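Local structure of phosphoribosylformylglycinamidine synthase 2 (Thermus thermophilus, 3VIU) at residues I106-M111 with E306-V311; S189-G194 with L253-Q258; M242-E247 with W327-V332. The protein belongs to the PurM-like AIR synthase-related family, carries two tandem pairs of N- and C-terminal family domains, and binds ADP and magnesium. One frame throughout, in Å; residues are numbered along the deposited sequence.

Contact 1. Residues I106-M111 with E306-V311; sequences ILRDIM and ERMVLV. With ADP (adenosine-5'-diphosphate), chain B.
Helix 106-111 and strand 307-311 run almost parallel, their axes 10.5 Å apart and inclined by 16°, and their alpha carbons come nearest at Arg108 and Glu306. This is close to the usual spacing of a helix packed on a sheet, and Arg108 and the two selenomethionines span it. Arg108 leaves the helix with CG anti to the carbonyl carbon, runs on extended, and then bends at chi3 (-73°), which lays the guanidinium against the backbone of Glu306, just before the strand. One face of that group looks at the backbone nitrogen of Glu306, with Arg108 NH2 3.5 Å from Glu306 N; both are donors, so this is packing. The charge is met by a long salt bridge, Arg108 NH2 to Glu306 OE2 at 3.7 Å, with the two flat groups nearly perpendicular. A water at the edge of the guanidinium joins the same two atoms through weak hydrogen bonds. Firmer polar partners lie beyond the segments: Arg108 NH1 bonds Gln305 OE1, while the Glu306 carboxylate bonds Asp234 N and Tyr148 OH. One helical turn on from Arg108, the selenomethionine Met111 reaches out to cross Met308, also selenomethionine, obliquely; Met111 SE lies 3.6 Å from Met308 CE. Met308 manages this by bending at chi2 and chi3, its methyl curling back from the strand towards the helix. Asp109, pointing away from the strand, belongs to the ADP pocket: its OD1 is 3.1 Å from ADP O3B, and Lys83 forms a weak, long ion pair with OD2. The contact thus joins an N-terminal family domain to its C-terminal partner through a long, buried ion pair beside an apolar crossing. With Glu85 and Asp259 also close to the Asp109 carboxylate, the crowded negative charge beside the phosphate probably favours a proton or a cation there.

Contact 2. Residues S189-G194 with L253-Q258; sequences SRASLG and LVEGVQ
Glu255 reaches across to the loop 189-194 and places a single carboxylate oxygen between two donors of Ser192. Its OE2 accepts the backbone N-H of Ser192 at 2.4 Å between N and OE2, a very short bond with an angle of 155° at the hydrogen. The hydroxyl of the same residue gives a second bond, Ser192 OG to Glu255 OE2 at 2.9 Å, and both donors approach on the syn side of OE2, the side of the other oxygen. The torsions make this grip possible: Glu255 CG takes the crowded position between the backbone N and the carbonyl carbon (chi1 50°), the chain then runs straight, and Ser192 OG occupies the equivalent crowded position. Further along, the backbones crowd together at Arg190 and Gly256. Arg190 O receives a CA-H contact from Gly256 CA at 3.0 Å, and a beta carbon at Gly256 would run into that carbonyl, so glycine suits the close approach. The Arg190 guanidinium turns away, bending at chi2; NH1 returns a weak bond to Ser189 O and forms a salt bridge with Glu67. At the far end Ser189, with OG anti to the backbone N, presses its hydroxyl against the bent side chain of Gln258, with Ser189 OG 2.9 Å from Gln258 CG. Leu272 of helix 264-275 packs on Ser189 and Ala191, while Val311 of the neighbouring strand touches Ala191 and Glu255. The contact therefore fastens the connection between strands 172-182 and 196-201, which links one sheet to the next, along the outer strand 254-259 of the second sheet. Two donors converging on one oxygen would be expected to stabilise the charged form of Glu255 and to fix the rotation of the Ser192 hydroxyl.

Contact 3. Residues M242-E247 with W327-V332; sequences MEATLE and WGLDCV
Trp327 directly follows helix 317-326, whose end is a Schellman motif with Gly328, at positive phi, as its C-prime residue; the turn sets the indole on helix 235-250 within the C-terminal AIR synthase-related family domain. From Trp327 CB the ring is carried towards that helix, CG anti to the carbonyl carbon (chi1 -67°), and stands roughly across the side-chain bond (chi2 91°). Its five-membered part comes first: CG lies near the backbone N of Ala244, and CD1 approaches Ala244 CB at 4.1 Å. The six-membered ring extends beneath Glu243, whose CB sits over its centre in a CH-pi contact, while Glu243 CG covers the far rim at CZ3 and CH2. Bent at chi2, Glu243 sends its carboxylate past the ring to salt bridges with Lys239 and Arg116. Leu329 adds a lighter apolar touch to Ala244. One turn later in the helix, extended Glu247 meets the indole edge, its OE1 paired with Arg326. Its other oxygen takes the ring N-H: Trp327 NE1 to Glu247 OE2 is 2.6 Å, nearly straight at 167°, in the indole plane but approaching from above the carboxylate.

Overall arrangement
All three contacts reach the same seven-stranded sheet, and each touches the other two. Contacts 1 and 2 lie on neighbouring strands, 307-312 and 254-259, their centres 13 Å apart, with probable hydrogen bonds from Val309 N to Gln258 O (2.7 Å) and from Val311 N to Gly256 O (2.9 Å). Contact 3, 11 Å from contact 1 between centres, meets it through helix 235-250, where Met111 SE packs 3.5 Å from Met242 CA. Thr245 on that helix also touches Met308 and Val257, so it borders both other contacts. The ADP lies beside contact 1, which supplies Asp109; the nearest atoms of the Gln258 side chain in contact 2 and the ADP are about 6 Å apart.

Contact 1. Residues I106-M111 with E306-V311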
loop_
_atom_site.group_PDB
_atom_site.type_symbol
_atom_site.label_atom_id
_atom_site.label_comp_id
_atom_site.label_asym_id
_atom_site.label_seq_id
_atom_site.Cartn_x
_atom_site.Cartn_y
_atom_site.Cartn_z
ATOM N N ILE A 106 9.488 -5.579 -1.629
ATOM C CA ILE A 106 8.419 -5.651 -0.637
ATOM C C ILE A 106 8.298 -7.085 -0.105
ATOM O O ILE A 106 8.044 -7.304 1.081
ATOM C CB ILE A 106 7.051 -5.176 -1.243
ATOM C CG1 ILE A 106 6.042 -4.924 -0.129
ATOM C CG2 ILE A 106 6.484 -6.216 -2.197
ATOM C CD1 ILE A 106 6.385 -3.745 0.736
ATOM N N LEU A 107 8.505 -8.054 -0.989
ATOM C CA LEU A 107 8.425 -9.468 -0.633
ATOM C C LEU A 107 9.480 -9.836 0.404
ATOM O O LEU A 107 9.210 -10.598 1.339
ATOM C CB LEU A 107 8.624 -10.327 -1.882
ATOM C CG LEU A 107 7.456 -11.103 -2.495
ATOM C CD1 LEU A 107 6.131 -10.427 -2.214
ATOM C CD2 LEU A 107 7.713 -11.233 -4.002
ATOM N N ARG A 108 10.684 -9.297 0.230
ATOM C CA ARG A 108 11.775 -9.575 1.149
ATOM C C ARG A 108 11.539 -8.961 2.528
ATOM O O ARG A 108 11.901 -9.559 3.540
ATOM C CB ARG A 108 13.103 -9.090 0.554
ATOM C CG ARG A 108 13.579 -9.945 -0.621
ATOM C CD ARG A 108 15.022 -9.645 -0.980
ATOM N NE ARG A 108 15.176 -8.361 -1.651
ATOM C CZ ARG A 108 14.856 -8.140 -2.923
ATOM N NH1 ARG A 108 15.031 -6.932 -3.447
ATOM N NH2 ARG A 108 14.372 -9.125 -3.675
ATOM N N ASP A 109 10.923 -7.779 2.573
ATOM C CA ASP A 109 10.635 -7.137 3.853
ATOM C C ASP A 109 9.678 -7.997 4.669
ATOM O O ASP A 109 9.813 -8.115 5.882
ATOM C CB ASP A 109 9.992 -5.762 3.658
ATOM C CG ASP A 109 10.971 -4.717 3.182
ATOM O OD1 ASP A 109 12.121 -4.709 3.669
ATOM O OD2 ASP A 109 10.584 -3.889 2.332
ATOM N N ILE A 110 8.699 -8.583 3.992
ATOM C CA ILE A 110 7.713 -9.426 4.646
ATOM C C ILE A 110 8.347 -10.748 5.076
ATOM O O ILE A 110 8.053 -11.262 6.152
ATOM C CB ILE A 110 6.533 -9.698 3.699
ATOM C CG1 ILE A 110 5.879 -8.367 3.297
ATOM C CG2 ILE A 110 5.555 -10.666 4.336
ATOM C CD1 ILE A 110 5.580 -7.446 4.446
HETATM N N MSE A 111 9.221 -11.292 4.234
HETATM C CA MSE A 111 9.911 -12.544 4.541
HETATM C C MSE A 111 10.806 -12.401 5.758
HETATM O O MSE A 111 10.913 -13.323 6.566
HETATM C CB MSE A 111 10.831 -12.973 3.408
HETATM C CG MSE A 111 10.205 -13.420 2.123
HETATM SE SE MSE A 111 11.693 -13.747 0.913
HETATM C CE MSE A 111 11.266 -12.465 -0.472
ATOM N N GLU A 306 17.612 -9.793 -4.676
ATOM C CA GLU A 306 17.587 -11.078 -3.979
ATOM C C GLU A 306 18.796 -11.410 -3.112
ATOM O O GLU A 306 19.403 -12.475 -3.252
ATOM C CB GLU A 306 17.320 -12.241 -4.951
ATOM C CG GLU A 306 17.591 -11.958 -6.404
ATOM C CD GLU A 306 16.443 -11.248 -7.108
ATOM O OE1 GLU A 306 16.674 -10.772 -8.237
ATOM O OE2 GLU A 306 15.323 -11.168 -6.555
ATOM N N ARG A 307 19.138 -10.493 -2.211
ATOM C CA ARG A 307 20.243 -10.701 -1.280
ATOM C C ARG A 307 19.645 -10.657 0.123
ATOM O O ARG A 307 18.730 -9.873 0.393
ATOM C CB ARG A 307 21.319 -9.630 -1.449
ATOM C CG ARG A 307 22.216 -9.851 -2.653
ATOM C CD ARG A 307 23.319 -8.823 -2.665
ATOM N NE ARG A 307 22.771 -7.471 -2.668
ATOM C CZ ARG A 307 23.484 -6.372 -2.438
ATOM N NH1 ARG A 307 24.784 -6.461 -2.183
ATOM N NH2 ARG A 307 22.892 -5.187 -2.454
HETATM N N MSE A 308 20.165 -11.496 1.010
HETATM C CA MSE A 308 19.630 -11.587 2.361
HETATM C C MSE A 308 20.714 -11.739 3.433
HETATM O O MSE A 308 21.700 -12.454 3.248
HETATM C CB MSE A 308 18.679 -12.791 2.422
HETATM C CG MSE A 308 17.632 -12.739 3.516
HETATM SE SE MSE A 308 16.167 -11.540 3.054
HETATM C CE MSE A 308 14.902 -12.840 2.355
ATOM N N VAL A 309 20.513 -11.064 4.560
ATOM C CA VAL A 309 21.428 -11.133 5.693
ATOM C C VAL A 309 20.764 -11.978 6.791
ATOM O O VAL A 309 19.597 -11.759 7.117
ATOM C CB VAL A 309 21.718 -9.720 6.255
ATOM C CG1 VAL A 309 22.408 -9.820 7.599
ATOM C CG2 VAL A 309 22.596 -8.950 5.283
ATOM N N LEU A 310 21.491 -12.948 7.346
ATOM C CA LEU A 310 20.933 -13.782 8.410
ATOM C C LEU A 310 21.907 -13.976 9.571
ATOM O O LEU A 310 23.108 -14.146 9.368
ATOM C CB LEU A 310 20.498 -15.147 7.864
ATOM C CG LEU A 310 19.505 -15.129 6.699
ATOM C CD1 LEU A 310 20.273 -15.008 5.403
ATOM C CD2 LEU A 310 18.680 -16.393 6.688
ATOM N N VAL A 311 21.372 -13.948 10.788
ATOM C CA VAL A 311 22.168 -14.104 12.001
ATOM C C VAL A 311 21.733 -15.374 12.706
ATOM O O VAL A 311 20.686 -15.407 13.356
ATOM C CB VAL A 311 21.949 -12.918 12.974
ATOM C CG1 VAL A 311 22.844 -13.066 14.198
ATOM C CG2 VAL A 311 22.219 -11.600 12.262
HETATM P PB ADP B . 13.001 -0.623 3.685
HETATM O O1B ADP B . 14.041 0.293 3.139
HETATM O O2B ADP B . 11.806 -0.766 2.615
HETATM O O3B ADP B . 13.709 -2.124 3.983
HETATM P PA ADP B . 12.533 1.594 5.206
HETATM O O1A ADP B . 13.852 1.940 5.801
HETATM O O2A ADP B . 12.421 2.285 3.745
HETATM O O3A ADP B . 12.394 -0.039 5.092
HETATM O "O5'" ADP B . 11.290 2.153 6.107
HETATM C "C5'" ADP B . 11.798 2.719 7.332
HETATM C "C4'" ADP B . 10.982 2.290 8.586
HETATM O "O4'" ADP B . 10.053 3.345 8.993
HETATM C "C3'" ADP B . 10.109 1.025 8.382
HETATM O "O3'" ADP B . 10.030 0.292 9.612
HETATM C "C2'" ADP B . 8.760 1.596 7.945
HETATM O "O2'" ADP B . 7.678 0.701 8.215
HETATM C "C1'" ADP B . 8.673 2.909 8.727
HETATM N N9 ADP B . 7.935 3.937 7.980
HETATM C C8 ADP B . 8.402 4.665 6.922
HETATM N N7 ADP B . 7.490 5.490 6.497
HETATM C C5 ADP B . 6.378 5.351 7.248
HETATM C C6 ADP B . 5.095 5.958 7.265
HETATM N N6 ADP B . 4.772 6.943 6.349
HETATM N N1 ADP B . 4.198 5.555 8.192
HETATM C C2 ADP B . 4.492 4.601 9.090
HETATM N N3 ADP B . 5.687 4.007 9.107
HETATM C C4 ADP B . 6.645 4.346 8.218
HETATM O O HOH W 1 13.795 -8.232 -6.805
#

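Contact 2. Residues S189-G194 with L253-Q258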
loop_
_atom_site.group_PDB
_atom_site.type_symbol
_atom_site.label_atom_id
_atom_site.label_comp_id
_atom_site.label_asym_id
_atom_site.label_seq_id
_atom_site.Cartn_x
_atom_site.Cartn_y
_atom_site.Cartn_z
ATOM N N SER A 189 14.992 -7.701 13.373
ATOM C CA SER A 189 16.359 -7.438 12.948
ATOM C C SER A 189 17.258 -7.250 14.169
ATOM O O SER A 189 17.734 -6.146 14.437
ATOM C CB SER A 189 16.392 -6.181 12.069
ATOM O OG SER A 189 17.674 -5.967 11.506
ATOM N N ARG A 190 17.478 -8.333 14.910
ATOM C CA ARG A 190 18.319 -8.286 16.096
ATOM C C ARG A 190 19.488 -9.258 16.017
ATOM O O ARG A 190 19.425 -10.275 15.326
ATOM C CB ARG A 190 17.492 -8.589 17.341
ATOM C CG ARG A 190 16.463 -7.526 17.674
ATOM C CD ARG A 190 17.112 -6.229 18.135
ATOM N NE ARG A 190 16.113 -5.214 18.464
ATOM C CZ ARG A 190 15.257 -4.687 17.588
ATOM N NH1 ARG A 190 15.272 -5.073 16.317
ATOM N NH2 ARG A 190 14.384 -3.770 17.985
ATOM N N ALA A 191 20.557 -8.934 16.734
ATOM C CA ALA A 191 21.751 -9.765 16.761
ATOM C C ALA A 191 22.431 -9.623 18.117
ATOM O O ALA A 191 22.509 -8.525 18.665
ATOM C CB ALA A 191 22.705 -9.340 15.649
ATOM N N SER A 192 22.916 -10.732 18.664
ATOM C CA SER A 192 23.595 -10.700 19.958
ATOM C C SER A 192 25.093 -10.556 19.748
ATOM O O SER A 192 25.599 -10.720 18.638
ATOM C CB SER A 192 23.293 -11.970 20.763
ATOM O OG SER A 192 23.667 -13.136 20.049
ATOM N N LEU A 193 25.809 -10.242 20.814
ATOM C CA LEU A 193 27.243 -10.061 20.696
ATOM C C LEU A 193 27.984 -11.363 20.428
ATOM O O LEU A 193 27.641 -12.402 20.981
ATOM C CB LEU A 193 27.791 -9.397 21.955
ATOM C CG LEU A 193 29.275 -9.040 21.901
ATOM C CD1 LEU A 193 29.614 -8.345 20.576
ATOM C CD2 LEU A 193 29.598 -8.156 23.090
ATOM N N GLY A 194 28.990 -11.299 19.563
ATOM C CA GLY A 194 29.785 -12.477 19.250
ATOM C C GLY A 194 29.198 -13.434 18.235
ATOM O O GLY A 194 29.567 -14.603 18.192
ATOM N N LEU A 253 16.196 -20.964 13.881
ATOM C CA LEU A 253 17.646 -21.035 13.767
ATOM C C LEU A 253 18.300 -19.655 13.756
ATOM O O LEU A 253 19.526 -19.536 13.848
ATOM C CB LEU A 253 18.017 -21.780 12.489
ATOM C CG LEU A 253 17.424 -23.182 12.379
ATOM C CD1 LEU A 253 17.746 -23.774 11.017
ATOM C CD2 LEU A 253 17.979 -24.050 13.495
ATOM N N VAL A 254 17.483 -18.614 13.660
ATOM C CA VAL A 254 18.011 -17.260 13.598
ATOM C C VAL A 254 17.457 -16.315 14.655
ATOM O O VAL A 254 16.339 -16.488 15.136
ATOM C CB VAL A 254 17.746 -16.654 12.206
ATOM C CG1 VAL A 254 18.424 -17.503 11.137
ATOM C CG2 VAL A 254 16.248 -16.590 11.945
ATOM N N GLU A 255 18.248 -15.311 15.005
ATOM C CA GLU A 255 17.837 -14.320 15.989
ATOM C C GLU A 255 17.604 -12.982 15.295
ATOM O O GLU A 255 17.090 -12.036 15.890
ATOM C CB GLU A 255 18.907 -14.170 17.077
ATOM C CG GLU A 255 20.317 -13.974 16.550
ATOM C CD GLU A 255 21.330 -13.792 17.663
ATOM O OE1 GLU A 255 21.391 -14.654 18.564
ATOM O OE2 GLU A 255 22.069 -12.787 17.638
ATOM N N GLY A 256 17.982 -12.917 14.025
ATOM C CA GLY A 256 17.802 -11.700 13.260
ATOM C C GLY A 256 17.946 -11.944 11.770
ATOM O O GLY A 256 18.810 -12.713 11.338
ATOM N N VAL A 257 17.095 -11.292 10.984
ATOM C CA VAL A 257 17.117 -11.421 9.536
ATOM C C VAL A 257 16.901 -10.049 8.922
ATOM O O VAL A 257 16.003 -9.311 9.326
ATOM C CB VAL A 257 16.004 -12.350 9.031
ATOM C CG1 VAL A 257 16.131 -12.522 7.532
ATOM C CG2 VAL A 257 16.069 -13.691 9.737
ATOM N N GLN A 258 17.731 -9.711 7.944
ATOM C CA GLN A 258 17.645 -8.425 7.273
ATOM C C GLN A 258 17.719 -8.598 5.772
ATOM O O GLN A 258 18.523 -9.380 5.263
ATOM C CB GLN A 258 18.792 -7.512 7.715
ATOM C CG GLN A 258 18.401 -6.478 8.733
ATOM C CD GLN A 258 17.237 -5.635 8.261
ATOM O OE1 GLN A 258 17.324 -4.946 7.248
ATOM N NE2 GLN A 258 16.137 -5.694 8.989
#

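Contact 3. Residues M242-E247 with W327-V332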
loop_
_atom_site.group_PDB
_atom_site.type_symbol
_atom_site.label_atom_id
_atom_site.label_comp_id
_atom_site.label_asym_id
_atom_site.label_seq_id
_atom_site.Cartn_x
_atom_site.Cartn_y
_atom_site.Cartn_z
HETATM N N MSE A 242 13.269 -17.242 -0.539
HETATM C CA MSE A 242 12.112 -17.184 0.337
HETATM C C MSE A 242 11.918 -18.466 1.163
HETATM O O MSE A 242 11.760 -18.403 2.386
HETATM C CB MSE A 242 10.865 -16.897 -0.503
HETATM C CG MSE A 242 9.550 -16.851 0.271
HETATM SE SE MSE A 242 8.041 -16.391 -0.889
HETATM C CE MSE A 242 7.543 -18.164 -1.496
ATOM N N GLU A 243 11.926 -19.624 0.503
ATOM C CA GLU A 243 11.745 -20.897 1.205
ATOM C C GLU A 243 12.797 -21.125 2.285
ATOM O O GLU A 243 12.478 -21.509 3.410
ATOM C CB GLU A 243 11.789 -22.071 0.227
ATOM C CG GLU A 243 10.653 -22.105 -0.773
ATOM C CD GLU A 243 9.289 -22.029 -0.117
ATOM O OE1 GLU A 243 9.164 -22.468 1.046
ATOM O OE2 GLU A 243 8.342 -21.541 -0.773
ATOM N N ALA A 244 14.055 -20.886 1.936
ATOM C CA ALA A 244 15.154 -21.080 2.869
ATOM C C ALA A 244 15.024 -20.183 4.088
ATOM O O ALA A 244 15.132 -20.647 5.229
ATOM C CB ALA A 244 16.479 -20.814 2.170
ATOM N N THR A 245 14.797 -18.896 3.846
ATOM C CA THR A 245 14.667 -17.945 4.939
ATOM C C THR A 245 13.504 -18.338 5.832
ATOM O O THR A 245 13.642 -18.382 7.056
ATOM C CB THR A 245 14.453 -16.511 4.406
ATOM O OG1 THR A 245 15.583 -16.135 3.606
ATOM C CG2 THR A 245 14.293 -15.512 5.570
ATOM N N LEU A 246 12.361 -18.636 5.216
ATOM C CA LEU A 246 11.177 -19.032 5.965
ATOM C C LEU A 246 11.421 -20.316 6.749
ATOM O O LEU A 246 11.032 -20.419 7.909
ATOM C CB LEU A 246 9.981 -19.225 5.034
ATOM C CG LEU A 246 9.355 -17.998 4.366
ATOM C CD1 LEU A 246 8.266 -18.454 3.401
ATOM C CD2 LEU A 246 8.776 -17.067 5.410
ATOM N N GLU A 247 12.062 -21.302 6.127
ATOM C CA GLU A 247 12.316 -22.544 6.839
ATOM C C GLU A 247 13.287 -22.262 7.971
ATOM O O GLU A 247 13.064 -22.664 9.112
ATOM C CB GLU A 247 12.891 -23.614 5.908
ATOM C CG GLU A 247 13.236 -24.915 6.641
ATOM C CD GLU A 247 13.641 -26.049 5.713
ATOM O OE1 GLU A 247 14.291 -27.000 6.200
ATOM O OE2 GLU A 247 13.304 -26.001 4.507
ATOM N N TRP A 327 17.738 -26.137 -0.015
ATOM C CA TRP A 327 17.092 -25.390 -1.092
ATOM C C TRP A 327 18.069 -25.011 -2.207
ATOM O O TRP A 327 17.790 -24.139 -3.023
ATOM C CB TRP A 327 16.395 -24.141 -0.537
ATOM C CG TRP A 327 15.233 -24.492 0.337
ATOM C CD1 TRP A 327 15.248 -24.681 1.692
ATOM C CD2 TRP A 327 13.903 -24.806 -0.097
ATOM N NE1 TRP A 327 14.014 -25.099 2.126
ATOM C CE2 TRP A 327 13.169 -25.185 1.050
ATOM C CE3 TRP A 327 13.260 -24.811 -1.346
ATOM C CZ2 TRP A 327 11.817 -25.566 0.988
ATOM C CZ3 TRP A 327 11.916 -25.191 -1.409
ATOM C CH2 TRP A 327 11.211 -25.563 -0.245
ATOM N N GLY A 328 19.214 -25.686 -2.236
ATOM C CA GLY A 328 20.205 -25.424 -3.263
ATOM C C GLY A 328 20.853 -24.055 -3.217
ATOM O O GLY A 328 21.313 -23.556 -4.239
ATOM N N LEU A 329 20.904 -23.449 -2.037
ATOM C CA LEU A 329 21.507 -22.127 -1.894
ATOM C C LEU A 329 22.729 -22.088 -0.975
ATOM O O LEU A 329 22.812 -22.832 0.009
ATOM C CB LEU A 329 20.469 -21.129 -1.377
ATOM C CG LEU A 329 19.342 -20.723 -2.326
ATOM C CD1 LEU A 329 18.305 -19.905 -1.567
ATOM C CD2 LEU A 329 19.922 -19.935 -3.493
ATOM N N ASP A 330 23.672 -21.211 -1.312
ATOM C CA ASP A 330 24.883 -21.033 -0.521
ATOM C C ASP A 330 24.572 -20.015 0.567
ATOM O O ASP A 330 23.902 -19.014 0.316
ATOM C CB ASP A 330 26.031 -20.486 -1.376
ATOM C CG ASP A 330 26.223 -21.253 -2.673
ATOM O OD1 ASP A 330 26.395 -22.493 -2.615
ATOM O OD2 ASP A 330 26.209 -20.612 -3.752
ATOM N N CYS A 331 25.064 -20.280 1.769
ATOM C CA CYS A 331 24.860 -19.388 2.898
ATOM C C CYS A 331 26.216 -19.271 3.587
ATOM O O CYS A 331 26.629 -20.175 4.308
ATOM C CB CYS A 331 23.819 -19.981 3.847
ATOM S SG CYS A 331 23.176 -18.828 5.087
ATOM N N VAL A 332 26.904 -18.155 3.366
ATOM C CA VAL A 332 28.228 -17.960 3.935
ATOM C C VAL A 332 28.407 -16.784 4.892
ATOM O O VAL A 332 27.811 -15.725 4.717
ATOM C CB VAL A 332 29.275 -17.825 2.810
ATOM C CG1 VAL A 332 29.243 -19.073 1.927
ATOM C CG2 VAL A 332 29.007 -16.567 1.980
#